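Local coordinates for periplasmic binding protein/LacI transcriptional regulator (Burkholderia multivorans, PDB 4YLE), which probably binds a sugar-like solute in the periplasm and delivers it to an ABC transporter for uptake, at residues Lys111-Ile123 and Thr289-Leu303. Residues are numbered along the deposited sequence; the frame is centred on the assembly and turned at random.
Sequences KKAVDAGIIVVNI and TALKAIAEHRKQAEL
A single glutamine side chain imitates a neighbouring strand here: the carboxamide of Gln300 takes both backbone groups of Val120. Val120 N donates to Gln300 OE1 at 2.9 Å, tilted 29° from the plane of the side-chain carbonyl, and Gln300 NE2 returns a bond to Val120 O at 3.0 Å, lying in the peptide carbonyl plane on a lone pair. Both bonds are close to straight, so the pair fixes the rotation of the amide. NE2 also bonds Asn138 O, in the loop that leads into strand 141-144, so the glutamine ties the start of strand 119-123 to that loop. The side chain gets there with CG anti to the backbone N (chi1 -175°) and a bend at chi2, and Val114 packs against this bend: its two methyls meet Gln300 CG, CG1 at 3.5 Å, the two side chains running roughly perpendicular.

Ile119 fills the other side of the junction. Its CG2 lies 3.7 Å from Leu303 CD1 and packs more loosely against the CB atoms of Ala290 and Ala293, while its CD1 rests 3.7 Å from Arg298 O. Further along the strand, Val121 CG2 touches both Ala290 CB and Thr289 CG2, each at 3.9 Å.

The 289-295 end of helix 279-295 runs nearly antiparallel to strand 119-123, at 153° with axes 8.6 Å apart, packing on a mostly parallel sheet, as in the Rossmann-like lobes of periplasmic binding proteins. Schellman motifs end helix 107-115 at Gly117 and helix 279-295 at His297. Strand 119-123 lies between the parallel strands 95-98 and 141-144; Ala290 and Ile294 reach Ala95 on the first of these, and Thr289 touches Val142 on the second.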
ATOM      1  N   LYS A 111     -16.294  12.191   3.847  1.00 44.24           N
ATOM      2  CA  LYS A 111     -17.238  12.985   4.642  1.00 47.32           C
ATOM      3  C   LYS A 111     -18.642  12.919   4.029  1.00 48.51           C
ATOM      4  O   LYS A 111     -19.623  12.677   4.730  1.00 49.28           O
ATOM      5  CB  LYS A 111     -16.766  14.434   4.743  1.00 50.13           C
ATOM      6  N   LYS A 112     -18.715  13.123   2.717  1.00 48.94           N
ATOM      7  CA  LYS A 112     -19.960  13.030   1.951  1.00 50.33           C
ATOM      8  C   LYS A 112     -20.671  11.712   2.220  1.00 57.82           C
ATOM      9  O   LYS A 112     -21.864  11.681   2.515  1.00 50.07           O
ATOM     10  CB  LYS A 112     -19.639  13.187   0.458  1.00 50.49           C
ATOM     11  CG  LYS A 112     -20.817  13.246  -0.517  1.00 60.47           C
ATOM     12  CD  LYS A 112     -20.300  13.651  -1.918  1.00 71.03           C
ATOM     13  CE  LYS A 112     -20.988  12.905  -3.061  1.00 65.42           C
ATOM     14  NZ  LYS A 112     -22.446  13.205  -3.149  1.00 69.89           N
ATOM     15  N   ALA A 113     -19.913  10.623   2.142  1.00 45.16           N
ATOM     16  CA  ALA A 113     -20.444   9.296   2.387  1.00 43.26           C
ATOM     17  C   ALA A 113     -20.948   9.157   3.815  1.00 43.63           C
ATOM     18  O   ALA A 113     -22.029   8.618   4.044  1.00 44.32           O
ATOM     19  CB  ALA A 113     -19.354   8.229   2.102  1.00 39.78           C
ATOM     20  N   VAL A 114     -20.175   9.637   4.780  1.00 43.57           N
ATOM     21  CA  VAL A 114     -20.540   9.436   6.174  1.00 43.87           C
ATOM     22  C   VAL A 114     -21.788  10.244   6.500  1.00 50.67           C
ATOM     23  O   VAL A 114     -22.695   9.749   7.171  1.00 47.72           O
ATOM     24  CB  VAL A 114     -19.371   9.795   7.117  1.00 48.46           C
ATOM     25  CG1 VAL A 114     -19.841   9.986   8.553  1.00 44.87           C
ATOM     26  CG2 VAL A 114     -18.333   8.678   7.066  1.00 39.86           C
ATOM     27  N   ASP A 115     -21.841  11.471   5.988  1.00 49.81           N
ATOM     28  CA  ASP A 115     -23.005  12.325   6.194  1.00 53.40           C
ATOM     29  C   ASP A 115     -24.269  11.721   5.554  1.00 57.95           C
ATOM     30  O   ASP A 115     -25.394  12.065   5.945  1.00 59.88           O
ATOM     31  CB  ASP A 115     -22.734  13.734   5.634  1.00 56.02           C
ATOM     32  CG  ASP A 115     -21.747  14.538   6.489  1.00 56.75           C
ATOM     33  OD1 ASP A 115     -21.526  14.176   7.665  1.00 56.00           O
ATOM     34  OD2 ASP A 115     -21.206  15.549   5.987  1.00 58.34           O
ATOM     35  N   ALA A 116     -24.088  10.822   4.586  1.00 51.67           N
ATOM     36  CA  ALA A 116     -25.216  10.160   3.919  1.00 52.26           C
ATOM     37  C   ALA A 116     -25.568   8.832   4.585  1.00 56.21           C
ATOM     38  O   ALA A 116     -26.341   8.032   4.041  1.00 50.31           O
ATOM     39  CB  ALA A 116     -24.906   9.941   2.449  1.00 53.25           C
ATOM     40  N   GLY A 117     -24.976   8.585   5.751  1.00 53.75           N
ATOM     41  CA  GLY A 117     -25.354   7.447   6.564  1.00 47.42           C
ATOM     42  C   GLY A 117     -24.624   6.164   6.208  1.00 43.95           C
ATOM     43  O   GLY A 117     -24.989   5.090   6.684  1.00 42.90           O
ATOM     44  N   ILE A 118     -23.597   6.269   5.369  1.00 42.42           N
ATOM     45  CA  ILE A 118     -22.800   5.106   4.992  1.00 39.24           C
ATOM     46  C   ILE A 118     -21.674   4.909   6.002  1.00 37.24           C
ATOM     47  O   ILE A 118     -21.065   5.875   6.454  1.00 38.03           O
ATOM     48  CB  ILE A 118     -22.224   5.281   3.563  1.00 38.72           C
ATOM     49  CG1 ILE A 118     -23.373   5.475   2.560  1.00 41.05           C
ATOM     50  CG2 ILE A 118     -21.347   4.100   3.168  1.00 35.58           C
ATOM     51  CD1 ILE A 118     -22.927   5.768   1.139  1.00 46.87           C
ATOM     52  N   ILE A 119     -21.401   3.660   6.361  1.00 35.87           N
ATOM     53  CA  ILE A 119     -20.274   3.354   7.222  1.00 32.97           C
ATOM     54  C   ILE A 119     -19.046   3.301   6.317  1.00 31.11           C
ATOM     55  O   ILE A 119     -19.052   2.616   5.310  1.00 30.00           O
ATOM     56  CB  ILE A 119     -20.490   2.008   7.995  1.00 31.54           C
ATOM     57  CG1 ILE A 119     -21.687   2.144   8.955  1.00 33.52           C
ATOM     58  CG2 ILE A 119     -19.229   1.565   8.774  1.00 33.38           C
ATOM     59  CD1 ILE A 119     -21.512   3.220  10.033  1.00 35.24           C
ATOM     60  N   VAL A 120     -18.009   4.047   6.670  1.00 31.05           N
ATOM     61  CA  VAL A 120     -16.736   3.981   5.935  1.00 29.33           C
ATOM     62  C   VAL A 120     -15.639   3.444   6.813  1.00 27.47           C
ATOM     63  O   VAL A 120     -15.453   3.906   7.925  1.00 28.39           O
ATOM     64  CB  VAL A 120     -16.336   5.367   5.422  1.00 34.04           C
ATOM     65  CG1 VAL A 120     -15.027   5.293   4.643  1.00 33.98           C
ATOM     66  CG2 VAL A 120     -17.476   5.980   4.588  1.00 33.35           C
ATOM     67  N   VAL A 121     -14.899   2.470   6.275  1.00 25.07           N
ATOM     68  CA  VAL A 121     -13.734   1.900   6.903  1.00 23.25           C
ATOM     69  C   VAL A 121     -12.575   2.139   5.957  1.00 22.34           C
ATOM     70  O   VAL A 121     -12.710   1.956   4.763  1.00 21.96           O
ATOM     71  CB  VAL A 121     -13.905   0.399   7.152  1.00 21.30           C
ATOM     72  CG1 VAL A 121     -12.678  -0.185   7.796  1.00 19.68           C
ATOM     73  CG2 VAL A 121     -15.143   0.129   8.042  1.00 22.40           C
ATOM     74  N   ASN A 122     -11.466   2.557   6.537  1.00 22.26           N
ATOM     75  CA  ASN A 122     -10.239   2.928   5.839  1.00 21.77           C
ATOM     76  C   ASN A 122      -9.308   1.736   5.936  1.00 19.70           C
ATOM     77  O   ASN A 122      -9.045   1.262   7.043  1.00 20.64           O
ATOM     78  CB  ASN A 122      -9.678   4.172   6.534  1.00 23.73           C
ATOM     79  CG  ASN A 122      -8.393   4.721   5.948  1.00 23.75           C
ATOM     80  OD1 ASN A 122      -7.843   5.641   6.540  1.00 25.42           O
ATOM     81  ND2 ASN A 122      -7.933   4.216   4.797  1.00 22.48           N
ATOM     82  N   ILE A 123      -8.808   1.260   4.806  1.00 19.75           N
ATOM     83  CA  ILE A 123      -7.746   0.261   4.838  1.00 18.46           C
ATOM     84  C   ILE A 123      -6.490   0.688   4.080  1.00 17.29           C
ATOM     85  O   ILE A 123      -6.545   1.637   3.318  1.00 18.59           O
ATOM     86  CB  ILE A 123      -8.206  -1.085   4.249  1.00 16.13           C
ATOM     87  CG1 ILE A 123      -8.441  -0.995   2.731  1.00 19.09           C
ATOM     88  CG2 ILE A 123      -9.499  -1.584   4.983  1.00 16.23           C
ATOM     89  CD1 ILE A 123      -8.850  -2.349   2.066  1.00 16.24           C
ATOM     90  N   THR A 289     -15.275  -5.326   9.740  1.00 18.17           N
ATOM     91  CA  THR A 289     -15.411  -4.160  10.595  1.00 22.11           C
ATOM     92  C   THR A 289     -16.709  -3.411  10.260  1.00 22.89           C
ATOM     93  O   THR A 289     -17.488  -3.040  11.157  1.00 23.41           O
ATOM     94  CB  THR A 289     -14.191  -3.217  10.448  1.00 20.95           C
ATOM     95  OG1 THR A 289     -13.024  -3.884  10.941  1.00 23.25           O
ATOM     96  CG2 THR A 289     -14.417  -1.950  11.274  1.00 22.61           C
ATOM     97  N   ALA A 290     -16.959  -3.222   8.969  1.00 20.49           N
ATOM     98  CA  ALA A 290     -18.145  -2.512   8.510  1.00 25.93           C
ATOM     99  C   ALA A 290     -19.414  -3.308   8.831  1.00 24.04           C
ATOM    100  O   ALA A 290     -20.399  -2.769   9.336  1.00 24.68           O
ATOM    101  CB  ALA A 290     -18.033  -2.243   7.022  1.00 22.86           C
ATOM    102  N   LEU A 291     -19.387  -4.605   8.552  1.00 20.96           N
ATOM    103  CA  LEU A 291     -20.560  -5.434   8.789  1.00 21.11           C
ATOM    104  C   LEU A 291     -20.887  -5.533  10.290  1.00 22.77           C
ATOM    105  O   LEU A 291     -22.044  -5.595  10.672  1.00 24.21           O
ATOM    106  CB  LEU A 291     -20.354  -6.841   8.187  1.00 26.86           C
ATOM    107  CG  LEU A 291     -20.209  -6.938   6.658  1.00 24.50           C
ATOM    108  CD1 LEU A 291     -19.872  -8.350   6.231  1.00 27.23           C
ATOM    109  CD2 LEU A 291     -21.459  -6.481   5.920  1.00 27.48           C
ATOM    110  N   LYS A 292     -19.864  -5.564  11.131  1.00 22.84           N
ATOM    111  CA  LYS A 292     -20.080  -5.628  12.570  1.00 24.98           C
ATOM    112  C   LYS A 292     -20.759  -4.344  13.055  1.00 27.27           C
ATOM    113  O   LYS A 292     -21.716  -4.374  13.849  1.00 28.09           O
ATOM    114  CB  LYS A 292     -18.744  -5.884  13.277  1.00 24.84           C
ATOM    115  CG  LYS A 292     -18.311  -7.334  13.106  1.00 31.03           C
ATOM    116  CD  LYS A 292     -17.082  -7.674  13.902  1.00 30.91           C
ATOM    117  CE  LYS A 292     -16.780  -9.165  13.802  1.00 51.77           C
ATOM    118  NZ  LYS A 292     -15.558  -9.534  14.572  1.00 65.09           N
ATOM    119  N   ALA A 293     -20.303  -3.212  12.528  1.00 25.27           N
ATOM    120  CA  ALA A 293     -20.909  -1.930  12.855  1.00 26.70           C
ATOM    121  C   ALA A 293     -22.362  -1.947  12.423  1.00 28.49           C
ATOM    122  O   ALA A 293     -23.246  -1.571  13.188  1.00 29.46           O
ATOM    123  CB  ALA A 293     -20.146  -0.794  12.196  1.00 25.73           C
ATOM    124  N   ILE A 294     -22.621  -2.427  11.214  1.00 29.41           N
ATOM    125  CA  ILE A 294     -23.990  -2.457  10.686  1.00 27.84           C
ATOM    126  C   ILE A 294     -24.874  -3.404  11.494  1.00 28.27           C
ATOM    127  O   ILE A 294     -26.067  -3.118  11.727  1.00 29.96           O
ATOM    128  CB  ILE A 294     -24.000  -2.872   9.198  1.00 28.87           C
ATOM    129  CG1 ILE A 294     -23.392  -1.761   8.343  1.00 24.35           C
ATOM    130  CG2 ILE A 294     -25.405  -3.230   8.732  1.00 27.13           C
ATOM    131  CD1 ILE A 294     -23.099  -2.158   6.905  1.00 35.98           C
ATOM    132  N   ALA A 295     -24.301  -4.527  11.922  1.00 30.73           N
ATOM    133  CA  ALA A 295     -25.054  -5.517  12.696  1.00 29.57           C
ATOM    134  C   ALA A 295     -25.567  -4.909  14.009  1.00 31.96           C
ATOM    135  O   ALA A 295     -26.653  -5.266  14.516  1.00 33.87           O
ATOM    136  CB  ALA A 295     -24.188  -6.757  12.982  1.00 29.09           C
ATOM    137  N   GLU A 296     -24.790  -3.985  14.557  1.00 32.14           N
ATOM    138  CA  GLU A 296     -25.087  -3.426  15.862  1.00 34.75           C
ATOM    139  C   GLU A 296     -25.691  -2.026  15.724  1.00 36.23           C
ATOM    140  O   GLU A 296     -25.880  -1.332  16.723  1.00 40.72           O
ATOM    141  CB  GLU A 296     -23.823  -3.391  16.735  1.00 35.95           C
ATOM    142  CG  GLU A 296     -23.262  -4.793  17.117  1.00 35.02           C
ATOM    143  CD  GLU A 296     -22.059  -4.726  18.041  1.00 44.92           C
ATOM    144  OE1 GLU A 296     -21.543  -3.611  18.276  1.00 47.97           O
ATOM    145  OE2 GLU A 296     -21.621  -5.784  18.536  1.00 42.11           O
ATOM    146  N   HIS A 297     -26.004  -1.639  14.490  1.00 35.65           N
ATOM    147  CA  HIS A 297     -26.572  -0.324  14.190  1.00 35.20           C
ATOM    148  C   HIS A 297     -25.743   0.824  14.766  1.00 36.07           C
ATOM    149  O   HIS A 297     -26.303   1.823  15.252  1.00 38.33           O
ATOM    150  CB  HIS A 297     -28.011  -0.241  14.710  1.00 37.76           C
ATOM    151  CG  HIS A 297     -28.931  -1.249  14.089  1.00 42.53           C
ATOM    152  ND1 HIS A 297     -29.514  -1.060  12.856  1.00 48.93           N
ATOM    153  CD2 HIS A 297     -29.354  -2.460  14.527  1.00 51.56           C
ATOM    154  CE1 HIS A 297     -30.264  -2.109  12.562  1.00 53.16           C
ATOM    155  NE2 HIS A 297     -30.182  -2.973  13.557  1.00 57.49           N
ATOM    156  N   ARG A 298     -24.422   0.703  14.689  1.00 34.40           N
ATOM    157  CA  ARG A 298     -23.518   1.726  15.198  1.00 39.05           C
ATOM    158  C   ARG A 298     -23.465   2.910  14.267  1.00 44.09           C
ATOM    159  O   ARG A 298     -23.600   2.755  13.055  1.00 44.64           O
ATOM    160  CB  ARG A 298     -22.091   1.200  15.352  1.00 36.71           C
ATOM    161  CG  ARG A 298     -21.947  -0.009  16.231  1.00 37.88           C
ATOM    162  CD  ARG A 298     -22.076   0.364  17.680  1.00 49.70           C
ATOM    163  NE  ARG A 298     -22.072  -0.823  18.524  1.00 46.11           N
ATOM    164  CZ  ARG A 298     -22.290  -0.813  19.830  1.00 58.58           C
ATOM    165  NH1 ARG A 298     -22.537   0.328  20.458  1.00 65.08           N
ATOM    166  NH2 ARG A 298     -22.269  -1.948  20.509  1.00 66.02           N
ATOM    167  N   LYS A 299     -23.229   4.081  14.845  1.00 39.72           N
ATOM    168  CA  LYS A 299     -22.991   5.291  14.071  1.00 42.49           C
ATOM    169  C   LYS A 299     -21.511   5.440  13.773  1.00 44.45           C
ATOM    170  O   LYS A 299     -20.667   5.048  14.578  1.00 38.18           O
ATOM    171  CB  LYS A 299     -23.476   6.521  14.822  1.00 40.30           C
ATOM    172  CG  LYS A 299     -24.921   6.468  15.199  1.00 43.12           C
ATOM    173  CD  LYS A 299     -25.320   7.733  15.949  1.00 49.19           C
ATOM    174  CE  LYS A 299     -26.823   7.784  16.185  1.00 64.67           C
ATOM    175  NZ  LYS A 299     -27.570   7.699  14.903  1.00 60.12           N
ATOM    176  N   GLN A 300     -21.199   6.026  12.623  1.00 34.11           N
ATOM    177  CA  GLN A 300     -19.809   6.266  12.237  1.00 41.78           C
ATOM    178  C   GLN A 300     -18.962   6.846  13.378  1.00 35.52           C
ATOM    179  O   GLN A 300     -17.832   6.401  13.611  1.00 39.89           O
ATOM    180  CB  GLN A 300     -19.766   7.209  11.044  1.00 32.29           C
ATOM    181  CG  GLN A 300     -18.367   7.431  10.490  1.00 30.78           C
ATOM    182  CD  GLN A 300     -17.846   6.196   9.749  1.00 28.51           C
ATOM    183  OE1 GLN A 300     -18.620   5.431   9.172  1.00 27.67           O
ATOM    184  NE2 GLN A 300     -16.539   6.014   9.755  1.00 32.48           N
ATOM    185  N   ALA A 301     -19.511   7.841  14.073  1.00 37.50           N
ATOM    186  CA  ALA A 301     -18.804   8.522  15.158  1.00 41.61           C
ATOM    187  C   ALA A 301     -18.385   7.560  16.268  1.00 49.02           C
ATOM    188  O   ALA A 301     -17.447   7.819  17.017  1.00 49.38           O
ATOM    189  CB  ALA A 301     -19.680   9.624  15.731  1.00 43.72           C
ATOM    190  N   GLU A 302     -19.090   6.440  16.342  1.00 42.59           N
ATOM    191  CA  GLU A 302     -18.891   5.428  17.363  1.00 45.55           C
ATOM    192  C   GLU A 302     -17.706   4.503  17.105  1.00 45.19           C
ATOM    193  O   GLU A 302     -17.262   3.805  18.009  1.00 45.90           O
ATOM    194  CB  GLU A 302     -20.160   4.575  17.464  1.00 50.19           C
ATOM    195  CG  GLU A 302     -20.789   4.527  18.806  1.00 51.33           C
ATOM    196  CD  GLU A 302     -22.109   3.789  18.776  1.00 53.40           C
ATOM    197  OE1 GLU A 302     -22.842   3.904  17.771  1.00 49.41           O
ATOM    198  OE2 GLU A 302     -22.419   3.096  19.762  1.00 63.95           O
ATOM    199  N   LEU A 303     -17.201   4.502  15.875  1.00 38.33           N
ATOM    200  CA  LEU A 303     -16.234   3.509  15.428  1.00 34.58           C
ATOM    201  C   LEU A 303     -14.794   3.941  15.676  1.00 47.80           C
ATOM    202  O   LEU A 303     -14.314   3.849  16.807  1.00 50.12           O
ATOM    203  CB  LEU A 303     -16.450   3.233  13.950  1.00 32.57           C
ATOM    204  CG  LEU A 303     -17.898   2.870  13.610  1.00 32.44           C
ATOM    205  CD1 LEU A 303     -18.045   2.616  12.113  1.00 39.51           C
ATOM    206  CD2 LEU A 303     -18.391   1.670  14.433  1.00 40.08           C
TER